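Local coordinates for hypothetical protein PG0816 (Porphyromonas gingivalis, PDB 2APL) that is of unknown function; it is a small all-helical member of the DUF1896 family, at residues Phe12-Leu16 with Ala62-Tyr67; Gln68-Arg74 with Leu117-Glu122. All coordinates share one frame; numbering follows the deposited sequence.

Contact 1 (Phe12-Leu16 with Ala62-Tyr67); sequences FRLKL and ASEVLY
K15 of helix 3-23 reaches across to S63 and Y67 of helix 55-67. The two helices pack in an all-helical fold, and their short segments cross at -44° with axes 10.5 Å apart. The K15 side chain runs along one margin of the interface. Its CB lies 3.8 Å from L66 CD2, near the Y67 hydroxyl. The chain then runs extended through chi2 and bends at chi3 (70°), crossing the Y67 side chain at about a right angle. This brings CE to 3.4 Å from Y67 OH. At the tip, NZ lies 2.5 Å from S63 OG, a donor contact so short that its exact length is doubtful. S63 OG also bonds to the backbone O of E59, one turn back in helix 55-67.

Beneath this polar edge the contact is apolar. L66 points toward helix 3-23 and fits between F12, K15 and L16. Its CD2 sits 3.5 Å from F12 O, and its CG meets L16 CB. The F12 ring reaches A62, with CZ 3.5 Å from A62 CB. L66 also touches A41 of helix 31-51, which joins the same core. On the polar side, one water lies doubtfully close to K15 O and 2.8 Å from Y67 OH.

Contact 2 (Gln68-Arg74 with Leu117-Glu122); sequences QGLHFSR and LTDDFE
D119 and H71 each hold CG beside the backbone N (chi1 -78° for D119), and the D119 carboxylate lies against H71 CB and its ring. F72 turns the other way, with CG anti to the backbone N (chi1 -176°), and its ring lies among L117, F121 and E122. Two loops meet here: the link between helices 55-67 and 74-85, and a type I beta turn from T118 to F121.

D119 grips the first loop by two backbone N-H groups. G69 N donates to OD2 at 2.7 Å, on the syn lone pair. H71 N donates to OD1 at 3.0 Å, from above the carboxylate plane. A water bonded to F72 N lies 2.8 Å from OD1. Within the turn, F121 N bonds back to T118 O.

The apolar half centres on F72. The edge of F121 points at the F72 face in a T-shaped pair, with planes at 84° and centroids 5.3 Å apart. L117 CB packs 3.8 Å from F72 CD2. L117 CD1 also touches R74 CG, while L117 CD2 stands over the centre of the F121 ring. F72 and F121 both reach L130 of helix 126-143. A second water donates to H71 O and, at 2.7 Å, to E122 OE1.

With two N-H donors on its oxygens, the D119 carboxylate is probably stabilised as the anion, and the two bonds should limit its rotation.

How the contacts relate
The two contacts follow each other along the chain. Contact 1 closes at Y67, and the next residue, Q68, opens contact 2. Helix 55-67 therefore runs from the first straight into the loop of the second. Their centres are about 15 Å apart, and they touch where L16 CD1 meets L70 CD1 at 4.0 Å. R37 of helix 31-51 bonds to both L66 O and Q68 O, and Y19 of helix 3-23 meets the Y67 ring and bonds to L70 O. Contact 1 joins helices 3-23 and 55-67. Contact 2 brings in the later part of the chain, near helices 106-112 and 126-143. Together they link early and later helices through the loop after helix 55-67.

Contact 1 (Phe12-Leu16 with Ala62-Tyr67)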
# COMPACT_ATOMS: atom_id res chain seq x y z
N PHE A 12 -3.70 14.58 -9.43
CA PHE A 12 -4.14 13.31 -8.83
C PHE A 12 -3.24 12.18 -9.31
O PHE A 12 -2.89 11.32 -8.52
CB PHE A 12 -5.61 13.00 -9.19
CG PHE A 12 -6.58 13.99 -8.61
CD1 PHE A 12 -6.54 14.31 -7.23
CD2 PHE A 12 -7.55 14.62 -9.43
CE1 PHE A 12 -7.44 15.25 -6.69
CE2 PHE A 12 -8.44 15.59 -8.90
CZ PHE A 12 -8.39 15.90 -7.54
N ARG A 13 -2.91 12.15 -10.60
CA ARG A 13 -1.95 11.14 -11.09
C ARG A 13 -0.60 11.14 -10.36
O ARG A 13 -0.15 10.09 -9.93
CB ARG A 13 -1.74 11.22 -12.61
CG ARG A 13 -0.80 10.07 -13.10
CD ARG A 13 -0.73 9.96 -14.65
NE ARG A 13 -0.01 8.72 -14.95
CZ ARG A 13 -0.54 7.70 -15.61
NH1 ARG A 13 -1.76 7.81 -16.12
NH2 ARG A 13 0.18 6.60 -15.81
N LEU A 14 0.03 12.30 -10.20
CA LEU A 14 1.27 12.42 -9.47
C LEU A 14 1.14 11.92 -8.01
O LEU A 14 1.98 11.17 -7.55
CB LEU A 14 1.83 13.85 -9.51
CG LEU A 14 3.26 13.95 -8.97
CD1 LEU A 14 4.22 12.97 -9.65
CD2 LEU A 14 3.77 15.39 -9.03
N LYS A 15 0.08 12.33 -7.31
CA LYS A 15 -0.14 11.89 -5.93
C LYS A 15 -0.22 10.35 -5.84
O LYS A 15 0.27 9.75 -4.88
CB LYS A 15 -1.44 12.47 -5.37
CG LYS A 15 -1.38 13.99 -5.06
CD LYS A 15 -2.74 14.47 -4.49
CE LYS A 15 -2.99 13.93 -3.09
NZ LYS A 15 -4.26 14.52 -2.62
N LEU A 16 -0.89 9.73 -6.83
CA LEU A 16 -1.15 8.29 -6.78
C LEU A 16 0.14 7.58 -7.17
O LEU A 16 0.54 6.58 -6.55
CB LEU A 16 -2.25 7.87 -7.80
CG LEU A 16 -2.58 6.36 -7.90
CD1 LEU A 16 -2.91 5.72 -6.51
CD2 LEU A 16 -3.75 6.14 -8.87
N ALA A 62 -11.92 13.86 -3.61
CA ALA A 62 -11.23 13.18 -4.73
C ALA A 62 -9.98 12.37 -4.29
O ALA A 62 -9.71 11.29 -4.84
CB ALA A 62 -10.84 14.17 -5.78
N SER A 63 -9.22 12.90 -3.33
CA SER A 63 -8.10 12.19 -2.75
C SER A 63 -8.54 10.95 -1.99
O SER A 63 -7.85 9.93 -2.08
CB SER A 63 -7.28 13.13 -1.88
OG SER A 63 -6.73 14.11 -2.76
N GLU A 64 -9.70 11.00 -1.30
CA GLU A 64 -10.23 9.80 -0.60
C GLU A 64 -10.56 8.72 -1.64
O GLU A 64 -10.27 7.53 -1.40
CB GLU A 64 -11.49 10.12 0.22
CG GLU A 64 -11.32 11.36 1.11
CD GLU A 64 -11.21 11.05 2.58
OE1 GLU A 64 -10.39 10.14 2.94
OE2 GLU A 64 -11.93 11.72 3.39
N VAL A 65 -11.10 9.16 -2.80
CA VAL A 65 -11.36 8.29 -3.96
C VAL A 65 -10.06 7.68 -4.53
O VAL A 65 -9.94 6.45 -4.77
CB VAL A 65 -12.16 9.07 -5.08
CG1 VAL A 65 -12.32 8.23 -6.35
CG2 VAL A 65 -13.64 9.36 -4.53
N LEU A 66 -9.09 8.56 -4.70
CA LEU A 66 -7.78 8.14 -5.20
C LEU A 66 -7.18 6.97 -4.39
O LEU A 66 -6.67 6.00 -4.96
CB LEU A 66 -6.86 9.36 -5.16
CG LEU A 66 -5.61 9.33 -6.03
CD1 LEU A 66 -6.08 9.41 -7.51
CD2 LEU A 66 -4.67 10.50 -5.64
N TYR A 67 -7.26 7.07 -3.07
CA TYR A 67 -6.60 6.17 -2.12
C TYR A 67 -7.45 5.03 -1.60
O TYR A 67 -6.95 4.15 -0.86
CB TYR A 67 -6.07 6.98 -0.93
CG TYR A 67 -4.97 7.99 -1.28
CD1 TYR A 67 -3.92 7.66 -2.14
CD2 TYR A 67 -5.00 9.29 -0.75
CE1 TYR A 67 -2.91 8.61 -2.46
CE2 TYR A 67 -4.01 10.23 -1.07
CZ TYR A 67 -2.95 9.86 -1.90
OH TYR A 67 -1.97 10.79 -2.17
O HOH W 1 0.74 10.76 -2.67

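Contact 2 (Gln68-Arg74 with Leu117-Glu122)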
# COMPACT_ATOMS: atom_id res chain seq x y z
N GLN A 68 -8.72 5.03 -1.98
CA GLN A 68 -9.69 4.04 -1.57
C GLN A 68 -9.17 2.59 -1.76
O GLN A 68 -8.76 2.23 -2.85
CB GLN A 68 -10.96 4.26 -2.41
CG GLN A 68 -11.69 3.02 -2.74
CD GLN A 68 -12.43 2.62 -1.58
OE1 GLN A 68 -12.96 3.50 -0.88
NE2 GLN A 68 -12.47 1.30 -1.28
N GLY A 69 -9.25 1.78 -0.69
CA GLY A 69 -8.82 0.35 -0.71
C GLY A 69 -7.32 0.20 -0.77
O GLY A 69 -6.81 -0.90 -0.87
N LEU A 70 -6.58 1.31 -0.73
CA LEU A 70 -5.13 1.25 -0.73
C LEU A 70 -4.53 1.70 0.61
O LEU A 70 -3.36 1.99 0.68
CB LEU A 70 -4.55 2.11 -1.86
CG LEU A 70 -4.90 1.69 -3.30
CD1 LEU A 70 -4.42 2.84 -4.18
CD2 LEU A 70 -4.23 0.32 -3.67
N HIS A 71 -5.33 1.74 1.67
CA HIS A 71 -4.80 2.10 2.99
C HIS A 71 -3.99 1.04 3.68
O HIS A 71 -3.07 1.39 4.44
CB HIS A 71 -5.92 2.61 3.90
CG HIS A 71 -6.58 3.86 3.41
ND1 HIS A 71 -6.79 4.95 4.21
CD2 HIS A 71 -7.05 4.19 2.18
CE1 HIS A 71 -7.36 5.92 3.50
NE2 HIS A 71 -7.52 5.48 2.26
N PHE A 72 -4.32 -0.24 3.45
CA PHE A 72 -3.51 -1.31 4.02
C PHE A 72 -2.49 -1.83 3.00
O PHE A 72 -2.84 -2.16 1.84
CB PHE A 72 -4.33 -2.48 4.64
CG PHE A 72 -3.46 -3.53 5.32
CD1 PHE A 72 -3.10 -3.38 6.67
CD2 PHE A 72 -2.92 -4.56 4.59
CE1 PHE A 72 -2.24 -4.31 7.28
CE2 PHE A 72 -2.04 -5.48 5.16
CZ PHE A 72 -1.72 -5.38 6.52
N SER A 73 -1.24 -1.87 3.45
CA SER A 73 -0.14 -2.21 2.58
C SER A 73 0.57 -3.44 3.17
O SER A 73 1.19 -3.36 4.26
CB SER A 73 0.82 -1.03 2.46
OG SER A 73 2.03 -1.43 1.81
N ARG A 74 0.51 -4.54 2.43
CA ARG A 74 1.35 -5.74 2.76
C ARG A 74 2.84 -5.41 2.78
O ARG A 74 3.53 -5.81 3.70
CB ARG A 74 1.05 -6.90 1.83
CG ARG A 74 -0.44 -7.35 1.96
CD ARG A 74 -0.78 -8.49 1.01
NE ARG A 74 -0.53 -8.07 -0.37
CZ ARG A 74 -0.37 -8.89 -1.41
NH1 ARG A 74 -0.46 -10.24 -1.25
NH2 ARG A 74 -0.10 -8.38 -2.60
N LEU A 117 -8.06 -7.76 4.29
CA LEU A 117 -7.22 -6.56 4.43
C LEU A 117 -7.89 -5.25 3.99
O LEU A 117 -7.42 -4.54 3.07
CB LEU A 117 -5.85 -6.78 3.76
CG LEU A 117 -5.15 -8.07 4.18
CD1 LEU A 117 -3.86 -8.31 3.31
CD2 LEU A 117 -4.85 -8.14 5.71
N THR A 118 -8.97 -4.90 4.68
CA THR A 118 -9.71 -3.65 4.38
C THR A 118 -8.93 -2.38 4.79
O THR A 118 -7.91 -2.44 5.49
CB THR A 118 -11.06 -3.69 5.12
OG1 THR A 118 -10.80 -3.85 6.52
CG2 THR A 118 -11.92 -4.90 4.66
N ASP A 119 -9.41 -1.21 4.39
CA ASP A 119 -8.75 0.05 4.75
C ASP A 119 -8.55 0.26 6.27
O ASP A 119 -7.57 0.85 6.70
CB ASP A 119 -9.48 1.23 4.11
CG ASP A 119 -9.14 1.36 2.65
OD1 ASP A 119 -8.08 0.82 2.23
OD2 ASP A 119 -9.89 2.00 1.93
N ASP A 120 -9.49 -0.24 7.05
CA ASP A 120 -9.46 -0.09 8.50
C ASP A 120 -8.84 -1.29 9.21
O ASP A 120 -8.96 -1.40 10.43
CB ASP A 120 -10.90 0.00 8.97
CG ASP A 120 -11.84 -0.74 8.02
OD1 ASP A 120 -12.19 -1.91 8.34
OD2 ASP A 120 -12.14 -0.15 6.93
N PHE A 121 -8.20 -2.17 8.44
CA PHE A 121 -7.64 -3.42 9.00
C PHE A 121 -6.61 -3.19 10.10
O PHE A 121 -6.62 -3.87 11.13
CB PHE A 121 -7.05 -4.33 7.94
CG PHE A 121 -6.54 -5.64 8.50
CD1 PHE A 121 -7.45 -6.67 8.82
CD2 PHE A 121 -5.19 -5.82 8.76
CE1 PHE A 121 -6.99 -7.89 9.36
CE2 PHE A 121 -4.72 -7.04 9.30
CZ PHE A 121 -5.64 -8.07 9.61
N GLU A 122 -5.73 -2.22 9.90
CA GLU A 122 -4.67 -2.00 10.86
C GLU A 122 -5.15 -1.58 12.25
O GLU A 122 -4.52 -1.96 13.26
CB GLU A 122 -3.59 -1.08 10.31
CG GLU A 122 -2.31 -1.23 11.09
CD GLU A 122 -1.33 -0.12 10.89
OE1 GLU A 122 -1.31 0.48 9.80
OE2 GLU A 122 -0.55 0.14 11.83
O HOH W 2 -2.73 0.82 7.53
O HOH W 3 -6.70 -1.61 2.23